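Local structure of salt-tolerant glutaminase (3AGD) at residues D35-L43 against C52-F60; M142-D153 against A196-M207. The protein probably catalyses the hydrolysis of L-glutamine to L-glutamate and ammonium, as a salt-tolerant member of the glutaminase family. All coordinates share one frame; numbering follows the deposited sequence.

Contact 1: residues D35-L43 against C52-F60; sequences DPDRFGIAL and CAGDADVEF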
loop_
_atom_site.group_PDB
_atom_site.type_symbol
_atom_site.label_atom_id
_atom_site.label_comp_id
_atom_site.label_asym_id
_atom_site.label_seq_id
_atom_site.Cartn_x
_atom_site.Cartn_y
_atom_site.Cartn_z
ATOM N N ASP A 35 30.401 -6.425 -19.423
ATOM C CA ASP A 35 30.257 -5.191 -20.196
ATOM C C ASP A 35 29.424 -4.233 -19.345
ATOM O O ASP A 35 28.256 -4.495 -19.061
ATOM C CB ASP A 35 29.541 -5.497 -21.515
ATOM C CG ASP A 35 29.378 -4.274 -22.407
ATOM O OD1 ASP A 35 29.789 -3.157 -22.018
ATOM O OD2 ASP A 35 28.825 -4.443 -23.514
ATOM N N PRO A 36 30.020 -3.112 -18.917
ATOM C CA PRO A 36 29.290 -2.149 -18.092
ATOM C C PRO A 36 28.322 -1.281 -18.887
ATOM O O PRO A 36 27.408 -0.677 -18.322
ATOM C CB PRO A 36 30.409 -1.331 -17.469
ATOM C CG PRO A 36 31.396 -1.253 -18.601
ATOM C CD PRO A 36 31.420 -2.687 -19.106
ATOM N N ASP A 37 28.522 -1.236 -20.200
ATOM C CA ASP A 37 27.695 -0.417 -21.075
ATOM C C ASP A 37 26.363 -1.067 -21.460
ATOM O O ASP A 37 26.068 -1.247 -22.642
ATOM C CB ASP A 37 28.485 -0.065 -22.339
ATOM C CG ASP A 37 27.851 1.068 -23.130
ATOM O OD1 ASP A 37 28.261 1.283 -24.291
ATOM O OD2 ASP A 37 26.951 1.746 -22.588
ATOM N N ARG A 38 25.562 -1.422 -20.460
ATOM C CA ARG A 38 24.259 -2.026 -20.710
ATOM C C ARG A 38 23.243 -1.412 -19.755
ATOM O O ARG A 38 23.543 -1.174 -18.586
ATOM C CB ARG A 38 24.329 -3.555 -20.565
ATOM C CG ARG A 38 25.182 -4.196 -21.661
ATOM C CD ARG A 38 24.908 -5.677 -21.893
ATOM N NE ARG A 38 25.517 -6.555 -20.894
ATOM C CZ ARG A 38 25.673 -7.868 -21.057
ATOM N NH1 ARG A 38 25.270 -8.452 -22.180
ATOM N NH2 ARG A 38 26.223 -8.600 -20.097
ATOM N N PHE A 39 22.048 -1.135 -20.268
ATOM C CA PHE A 39 21.000 -0.503 -19.473
ATOM C C PHE A 39 19.620 -0.826 -20.045
ATOM O O PHE A 39 19.264 -0.370 -21.133
ATOM C CB PHE A 39 21.237 1.013 -19.465
ATOM C CG PHE A 39 20.346 1.784 -18.522
ATOM C CD1 PHE A 39 19.624 1.142 -17.521
ATOM C CD2 PHE A 39 20.259 3.171 -18.618
ATOM C CE1 PHE A 39 18.834 1.867 -16.632
ATOM C CE2 PHE A 39 19.470 3.906 -17.731
ATOM C CZ PHE A 39 18.756 3.250 -16.736
ATOM N N GLY A 40 18.850 -1.618 -19.308
ATOM C CA GLY A 40 17.523 -1.988 -19.760
ATOM C C GLY A 40 16.474 -1.838 -18.677
ATOM O O GLY A 40 16.790 -1.850 -17.483
ATOM N N ILE A 41 15.220 -1.706 -19.093
ATOM C CA ILE A 41 14.121 -1.540 -18.157
ATOM C C ILE A 41 12.834 -2.124 -18.738
ATOM O O ILE A 41 12.625 -2.102 -19.948
ATOM C CB ILE A 41 13.906 -0.047 -17.845
ATOM C CG1 ILE A 41 12.866 0.118 -16.739
ATOM C CG2 ILE A 41 13.460 0.683 -19.104
ATOM C CD1 ILE A 41 12.868 1.502 -16.137
ATOM N N ALA A 42 11.972 -2.643 -17.869
ATOM C CA ALA A 42 10.715 -3.228 -18.314
ATOM C C ALA A 42 9.653 -3.132 -17.232
ATOM O O ALA A 42 9.948 -3.260 -16.040
ATOM C CB ALA A 42 10.925 -4.690 -18.699
ATOM N N LEU A 43 8.416 -2.900 -17.657
ATOM C CA LEU A 43 7.293 -2.808 -16.739
ATOM C C LEU A 43 6.251 -3.824 -17.170
ATOM O O LEU A 43 5.891 -3.879 -18.341
ATOM C CB LEU A 43 6.669 -1.410 -16.776
ATOM C CG LEU A 43 7.532 -0.185 -16.464
ATOM C CD1 LEU A 43 6.650 1.058 -16.485
ATOM C CD2 LEU A 43 8.199 -0.334 -15.111
ATOM N N CYS A 52 8.792 -1.973 -22.408
ATOM C CA CYS A 52 10.224 -1.973 -22.132
ATOM C C CYS A 52 11.033 -1.091 -23.059
ATOM O O CYS A 52 10.519 -0.560 -24.039
ATOM C CB CYS A 52 10.791 -3.392 -22.201
ATOM S SG CYS A 52 9.591 -4.678 -22.509
ATOM N N ALA A 53 12.315 -0.957 -22.737
ATOM C CA ALA A 53 13.247 -0.151 -23.516
ATOM C C ALA A 53 14.675 -0.530 -23.138
ATOM O O ALA A 53 14.912 -1.082 -22.060
ATOM C CB ALA A 53 13.011 1.330 -23.249
ATOM N N GLY A 54 15.617 -0.234 -24.029
ATOM C CA GLY A 54 17.012 -0.544 -23.771
ATOM C C GLY A 54 17.311 -2.028 -23.838
ATOM O O GLY A 54 16.629 -2.771 -24.543
ATOM N N ASP A 55 18.332 -2.457 -23.097
ATOM C CA ASP A 55 18.739 -3.862 -23.061
ATOM C C ASP A 55 17.878 -4.644 -22.074
ATOM O O ASP A 55 18.381 -5.213 -21.101
ATOM C CB ASP A 55 20.212 -3.968 -22.654
ATOM C CG ASP A 55 21.119 -3.104 -23.512
ATOM O OD1 ASP A 55 21.160 -3.316 -24.744
ATOM O OD2 ASP A 55 21.788 -2.210 -22.955
ATOM N N ALA A 56 16.577 -4.679 -22.341
ATOM C CA ALA A 56 15.631 -5.366 -21.474
ATOM C C ALA A 56 15.551 -6.869 -21.727
ATOM O O ALA A 56 14.809 -7.572 -21.044
ATOM C CB ALA A 56 14.251 -4.741 -21.631
ATOM N N ASP A 57 16.318 -7.364 -22.695
ATOM C CA ASP A 57 16.287 -8.784 -23.017
ATOM C C ASP A 57 17.659 -9.453 -22.910
ATOM O O ASP A 57 17.893 -10.514 -23.489
ATOM C CB ASP A 57 15.729 -8.983 -24.427
ATOM C CG ASP A 57 15.202 -10.385 -24.652
ATOM O OD1 ASP A 57 14.943 -10.740 -25.821
ATOM O OD2 ASP A 57 15.037 -11.128 -23.660
ATOM N N VAL A 58 18.564 -8.824 -22.173
ATOM C CA VAL A 58 19.904 -9.363 -21.972
ATOM C C VAL A 58 19.913 -10.085 -20.629
ATOM O O VAL A 58 19.578 -9.496 -19.600
ATOM C CB VAL A 58 20.953 -8.239 -21.946
ATOM C CG1 VAL A 58 22.316 -8.811 -21.622
ATOM C CG2 VAL A 58 20.986 -7.532 -23.289
ATOM N N GLU A 59 20.295 -11.357 -20.641
ATOM C CA GLU A 59 20.317 -12.149 -19.422
ATOM C C GLU A 59 21.450 -11.796 -18.475
ATOM O O GLU A 59 22.539 -11.407 -18.896
ATOM C CB GLU A 59 20.399 -13.641 -19.753
ATOM C CG GLU A 59 19.210 -14.187 -20.528
ATOM C CD GLU A 59 19.184 -15.706 -20.559
ATOM O OE1 GLU A 59 20.275 -16.322 -20.565
ATOM O OE2 GLU A 59 18.077 -16.289 -20.589
ATOM N N PHE A 60 21.175 -11.939 -17.184
ATOM C CA PHE A 60 22.156 -11.679 -16.141
ATOM C C PHE A 60 21.731 -12.507 -14.934
ATOM O O PHE A 60 20.568 -12.895 -14.827
ATOM C CB PHE A 60 22.190 -10.181 -15.799
ATOM C CG PHE A 60 20.843 -9.600 -15.459
ATOM C CD1 PHE A 60 20.294 -9.774 -14.195
ATOM C CD2 PHE A 60 20.108 -8.903 -16.421
ATOM C CE1 PHE A 60 19.028 -9.266 -13.887
ATOM C CE2 PHE A 60 18.847 -8.392 -16.129
ATOM C CZ PHE A 60 18.302 -8.572 -14.859
HETATM O O HOH W 1 23.869 -0.809 -24.125
#

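Contact 2: residues M142-D153 against A196-M207; sequences MSLLAGRRLSVD and AVLVTVKDLAVM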
loop_
_atom_site.group_PDB
_atom_site.type_symbol
_atom_site.label_atom_id
_atom_site.label_comp_id
_atom_site.label_asym_id
_atom_site.label_seq_id
_atom_site.Cartn_x
_atom_site.Cartn_y
_atom_site.Cartn_z
ATOM N N MET A 142 11.000 -19.618 -9.661
ATOM C CA MET A 142 11.334 -18.451 -10.463
ATOM C C MET A 142 10.876 -18.651 -11.905
ATOM O O MET A 142 10.427 -17.706 -12.562
ATOM C CB MET A 142 12.840 -18.178 -10.414
ATOM C CG MET A 142 13.326 -17.744 -9.039
ATOM S SD MET A 142 15.039 -17.173 -8.985
ATOM C CE MET A 142 15.886 -18.698 -8.565
ATOM N N SER A 143 10.980 -19.888 -12.388
ATOM C CA SER A 143 10.570 -20.217 -13.752
ATOM C C SER A 143 9.060 -20.102 -13.927
ATOM O O SER A 143 8.578 -19.578 -14.932
ATOM C CB SER A 143 11.016 -21.635 -14.113
ATOM O OG SER A 143 12.425 -21.705 -14.219
ATOM N N LEU A 144 8.316 -20.592 -12.941
ATOM C CA LEU A 144 6.862 -20.539 -12.993
ATOM C C LEU A 144 6.346 -19.101 -13.041
ATOM O O LEU A 144 5.400 -18.800 -13.771
ATOM C CB LEU A 144 6.264 -21.276 -11.792
ATOM C CG LEU A 144 6.397 -22.803 -11.813
ATOM C CD1 LEU A 144 5.933 -23.387 -10.487
ATOM C CD2 LEU A 144 5.571 -23.370 -12.963
ATOM N N LEU A 145 6.970 -18.210 -12.277
ATOM C CA LEU A 145 6.541 -16.814 -12.261
ATOM C C LEU A 145 7.038 -16.067 -13.497
ATOM O O LEU A 145 6.376 -15.152 -13.980
ATOM C CB LEU A 145 7.033 -16.117 -10.991
ATOM C CG LEU A 145 6.686 -16.835 -9.683
ATOM C CD1 LEU A 145 7.036 -15.939 -8.504
ATOM C CD2 LEU A 145 5.205 -17.196 -9.661
ATOM N N ALA A 146 8.201 -16.459 -14.012
ATOM C CA ALA A 146 8.747 -15.812 -15.203
ATOM C C ALA A 146 7.973 -16.270 -16.441
ATOM O O ALA A 146 7.941 -15.576 -17.454
ATOM C CB ALA A 146 10.226 -16.149 -15.362
ATOM N N GLY A 147 7.359 -17.446 -16.350
ATOM C CA GLY A 147 6.595 -17.970 -17.466
ATOM C C GLY A 147 7.427 -18.793 -18.434
ATOM O O GLY A 147 6.964 -19.123 -19.521
ATOM N N ARG A 148 8.659 -19.118 -18.054
ATOM C CA ARG A 148 9.525 -19.919 -18.912
ATOM C C ARG A 148 10.609 -20.601 -18.087
ATOM O O ARG A 148 10.992 -20.107 -17.026
ATOM C CB ARG A 148 10.165 -19.044 -20.002
ATOM C CG ARG A 148 11.286 -18.129 -19.523
ATOM C CD ARG A 148 11.736 -17.177 -20.632
ATOM N NE ARG A 148 12.839 -16.312 -20.213
ATOM C CZ ARG A 148 14.113 -16.693 -20.138
ATOM N NH1 ARG A 148 15.040 -15.832 -19.740
ATOM N NH2 ARG A 148 14.466 -17.928 -20.475
ATOM N N ARG A 149 11.088 -21.742 -18.573
ATOM C CA ARG A 149 12.129 -22.493 -17.887
ATOM C C ARG A 149 13.416 -21.680 -17.862
ATOM O O ARG A 149 13.950 -21.318 -18.908
ATOM C CB ARG A 149 12.379 -23.825 -18.598
ATOM C CG ARG A 149 11.229 -24.816 -18.504
ATOM C CD ARG A 149 11.496 -26.064 -19.345
ATOM N NE ARG A 149 10.528 -27.125 -19.072
ATOM C CZ ARG A 149 10.434 -27.770 -17.911
ATOM N NH1 ARG A 149 11.251 -27.467 -16.910
ATOM N NH2 ARG A 149 9.517 -28.716 -17.746
ATOM N N LEU A 150 13.910 -21.392 -16.664
ATOM C CA LEU A 150 15.137 -20.617 -16.516
ATOM C C LEU A 150 16.319 -21.554 -16.302
ATOM O O LEU A 150 16.138 -22.708 -15.914
ATOM C CB LEU A 150 15.013 -19.664 -15.328
ATOM C CG LEU A 150 13.836 -18.688 -15.355
ATOM C CD1 LEU A 150 13.793 -17.911 -14.048
ATOM C CD2 LEU A 150 13.971 -17.744 -16.541
ATOM N N SER A 151 17.526 -21.054 -16.551
ATOM C CA SER A 151 18.732 -21.857 -16.380
ATOM C C SER A 151 19.743 -21.140 -15.497
ATOM O O SER A 151 19.736 -19.914 -15.395
ATOM C CB SER A 151 19.381 -22.146 -17.736
ATOM O OG SER A 151 18.472 -22.784 -18.610
ATOM N N VAL A 152 20.622 -21.921 -14.879
ATOM C CA VAL A 152 21.659 -21.388 -14.012
ATOM C C VAL A 152 22.929 -21.122 -14.822
ATOM O O VAL A 152 23.284 -21.908 -15.703
ATOM C CB VAL A 152 22.008 -22.390 -12.892
ATOM C CG1 VAL A 152 23.092 -21.818 -11.993
ATOM C CG2 VAL A 152 20.768 -22.722 -12.081
ATOM N N ASP A 153 23.598 -20.008 -14.539
ATOM C CA ASP A 153 24.848 -19.695 -15.217
ATOM C C ASP A 153 25.944 -20.326 -14.358
ATOM O O ASP A 153 26.436 -19.719 -13.401
ATOM C CB ASP A 153 25.054 -18.188 -15.309
ATOM C CG ASP A 153 26.310 -17.825 -16.068
ATOM O OD1 ASP A 153 27.418 -18.030 -15.532
ATOM O OD2 ASP A 153 26.192 -17.341 -17.211
ATOM N N ALA A 196 22.676 -17.656 -9.244
ATOM C CA ALA A 196 23.237 -17.742 -10.586
ATOM C C ALA A 196 22.173 -17.993 -11.648
ATOM O O ALA A 196 22.502 -18.202 -12.821
ATOM C CB ALA A 196 24.302 -18.839 -10.640
ATOM N N VAL A 197 20.906 -17.983 -11.243
ATOM C CA VAL A 197 19.820 -18.189 -12.193
ATOM C C VAL A 197 19.769 -16.995 -13.147
ATOM O O VAL A 197 19.796 -15.847 -12.715
ATOM C CB VAL A 197 18.460 -18.331 -11.478
ATOM C CG1 VAL A 197 17.328 -18.356 -12.501
ATOM C CG2 VAL A 197 18.443 -19.599 -10.655
ATOM N N LEU A 198 19.688 -17.282 -14.442
ATOM C CA LEU A 198 19.651 -16.257 -15.482
ATOM C C LEU A 198 18.269 -15.695 -15.804
ATOM O O LEU A 198 17.321 -16.434 -16.080
ATOM C CB LEU A 198 20.279 -16.809 -16.768
ATOM C CG LEU A 198 21.786 -17.091 -16.723
ATOM C CD1 LEU A 198 22.196 -17.960 -17.915
ATOM C CD2 LEU A 198 22.546 -15.762 -16.718
ATOM N N VAL A 199 18.166 -14.372 -15.772
ATOM C CA VAL A 199 16.921 -13.687 -16.083
ATOM C C VAL A 199 17.239 -12.396 -16.828
ATOM O O VAL A 199 18.373 -11.916 -16.800
ATOM C CB VAL A 199 16.120 -13.318 -14.806
ATOM C CG1 VAL A 199 15.729 -14.576 -14.048
ATOM C CG2 VAL A 199 16.945 -12.383 -13.921
ATOM N N THR A 200 16.232 -11.850 -17.502
ATOM C CA THR A 200 16.375 -10.598 -18.227
ATOM C C THR A 200 15.499 -9.591 -17.493
ATOM O O THR A 200 14.725 -9.960 -16.604
ATOM C CB THR A 200 15.837 -10.699 -19.663
ATOM O OG1 THR A 200 14.419 -10.907 -19.618
ATOM C CG2 THR A 200 16.495 -11.861 -20.409
ATOM N N VAL A 201 15.622 -8.324 -17.865
ATOM C CA VAL A 201 14.812 -7.278 -17.264
ATOM C C VAL A 201 13.333 -7.657 -17.367
ATOM O O VAL A 201 12.563 -7.484 -16.417
ATOM C CB VAL A 201 15.013 -5.951 -17.998
ATOM C CG1 VAL A 201 14.062 -4.918 -17.464
ATOM C CG2 VAL A 201 16.437 -5.484 -17.836
ATOM N N LYS A 202 12.947 -8.172 -18.532
ATOM C CA LYS A 202 11.569 -8.571 -18.782
ATOM C C LYS A 202 11.125 -9.683 -17.843
ATOM O O LYS A 202 9.993 -9.679 -17.363
ATOM C CB LYS A 202 11.403 -9.029 -20.232
ATOM C CG LYS A 202 11.527 -7.914 -21.263
ATOM C CD LYS A 202 11.351 -8.474 -22.672
ATOM C CE LYS A 202 11.422 -7.388 -23.728
ATOM N NZ LYS A 202 11.227 -7.936 -25.109
ATOM N N ASP A 203 12.007 -10.644 -17.595
ATOM C CA ASP A 203 11.675 -11.735 -16.691
ATOM C C ASP A 203 11.332 -11.168 -15.317
ATOM O O ASP A 203 10.303 -11.510 -14.731
ATOM C CB ASP A 203 12.850 -12.704 -16.547
ATOM C CG ASP A 203 13.112 -13.502 -17.804
ATOM O OD1 ASP A 203 12.160 -14.109 -18.344
ATOM O OD2 ASP A 203 14.278 -13.534 -18.242
ATOM N N LEU A 204 12.201 -10.300 -14.808
ATOM C CA LEU A 204 11.991 -9.696 -13.495
ATOM C C LEU A 204 10.668 -8.945 -13.406
ATOM O O LEU A 204 9.933 -9.092 -12.433
ATOM C CB LEU A 204 13.140 -8.742 -13.147
ATOM C CG LEU A 204 14.450 -9.375 -12.676
ATOM C CD1 LEU A 204 15.432 -8.277 -12.305
ATOM C CD2 LEU A 204 14.186 -10.272 -11.469
ATOM N N ALA A 205 10.371 -8.139 -14.421
ATOM C CA ALA A 205 9.132 -7.369 -14.441
ATOM C C ALA A 205 7.923 -8.284 -14.258
ATOM O O ALA A 205 7.059 -8.032 -13.419
ATOM C CB ALA A 205 9.014 -6.598 -15.760
ATOM N N VAL A 206 7.873 -9.355 -15.040
ATOM C CA VAL A 206 6.760 -10.293 -14.969
ATOM C C VAL A 206 6.719 -11.018 -13.631
ATOM O O VAL A 206 5.649 -11.219 -13.057
ATOM C CB VAL A 206 6.838 -11.324 -16.115
ATOM C CG1 VAL A 206 5.704 -12.328 -15.990
ATOM C CG2 VAL A 206 6.766 -10.598 -17.466
ATOM N N MET A 207 7.886 -11.420 -13.139
ATOM C CA MET A 207 7.970 -12.104 -11.855
ATOM C C MET A 207 7.456 -11.142 -10.778
ATOM O O MET A 207 6.648 -11.515 -9.923
ATOM C CB MET A 207 9.423 -12.512 -11.590
ATOM C CG MET A 207 9.919 -13.631 -12.517
ATOM S SD MET A 207 11.724 -13.774 -12.599
ATOM C CE MET A 207 12.049 -14.729 -11.096
HETATM O O HOH W 2 9.500 -14.050 -18.822
HETATM O O HOH W 3 17.393 -18.701 -18.027
#

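Contact 1: residues D35-L43 against C52-F60
OD2 of D55 is gripped twice, by the backbone N of F39 at 2.9 Å and by a bridging water that also donates to the carbonyl O of D37. The F39 N-H arrives on the anti lone pair of OD2, away from OD1, and the bond is fairly straight (165°). With CG beside its own backbone N (chi1 -53°), D55 turns its carboxylate along the chain that precedes strand 40-44. The same residue closes the pair through its backbone: D55 N donates to F39 O at 3.0 Å, from well above the carbonyl plane. Beyond it the strands form an antiparallel beta hairpin, in which I41 and A53 are a hydrogen-bonded pair, the bond from I41 N to A53 O running almost straight off the carbonyl. Next along, A42 and C52 are a non-hydrogen-bonded pair whose CB atoms touch at 3.7 Å, A56 CB joining them on that face; on the other face I41 CG2 lies near A53 CB, at 4.2 Å. At G40 and G54 the backbones come close, the CA of G54 making a CA-H...O contact with F39 O and the CA of G40 one with A53 O. R38, bent at chi3 (-78°), crosses V58 at about a right angle and lays its guanidinium face over CG1. Within the chain the 50-54 strand is outermost in its sheet, and helix 4-16 packs on F39, I41 and A53. The D55 carboxylate thus accepts the F39 N-H where a regular strand would offer its backbone carbonyl, so that the pairing runs on to F39 and D55, one residue past the strand ends.

Contact 2: residues M142-D153 against A196-M207
Helix 142-146 and helix 201-207 cross nearly perpendicularly (88°, axes 8.7 Å apart), and the chain after the first helix runs on to a single backbone bridge between V152 and V197. Two bonds clasp that bridge, L198 N to S151 O at 2.8 Å and D153 N to A196 O at 2.7 Å. At the head of helix 201-212, T200 and D203 form a capping box: D203 N donates to T200 OG1, and T200 N to the anti lone pair of D203 OD2. The carboxylate is held on its other side by R148, which grips it side-on, NE to OD1 and NH1 to OD2 (2.8 Å), both on the syn sides. The two planes are 42° apart, so the salt bridge is not flat. R148 gets there with CG wedged between backbone N and carbonyl carbon (chi1 74°) and the chain extended from CG to NE. L150 CD2 sits over the centre of one guanidinium face, while NH1 has a second carboxylate in E59; Y366 of the second subunit packs against both R148 and D203. Where the helices cross, M207 lays CG against the CB of A146 and brings CE to 3.6 Å from M142 CB. F69 of helix 67-78 packs on M142, L145 and M207. Toward the bridge, M142 CE meets V197 CG2 tip to tip, and L150 crosses V197 at about a right angle. A196 follows directly on C195, a residue of the L-glutamate site, and V152 CG1 presses on A196 CB at a tight 3.5 Å.

How the contacts relate
From the N terminus, contact 1 comes first and closes a short hairpin loop, with eight residues between 35-43 and 52-60. Contact 2 opens only later, so the two neither nest nor cross; it closes a longer, mostly helical excursion of 42 residues between 142-153 and 196-207. They nevertheless touch. F60 N probably hydrogen-bonds to V199 O, and K202 N probably to A56 O, while V201 packs against I41 and A42. Strand 198-199 thus pairs with short strand 60-61 after the hairpin, while the start of helix 201-212 packs on the hairpin itself, the edge of the five-stranded antiparallel sheet; contact 2 ties both to helix 131-146.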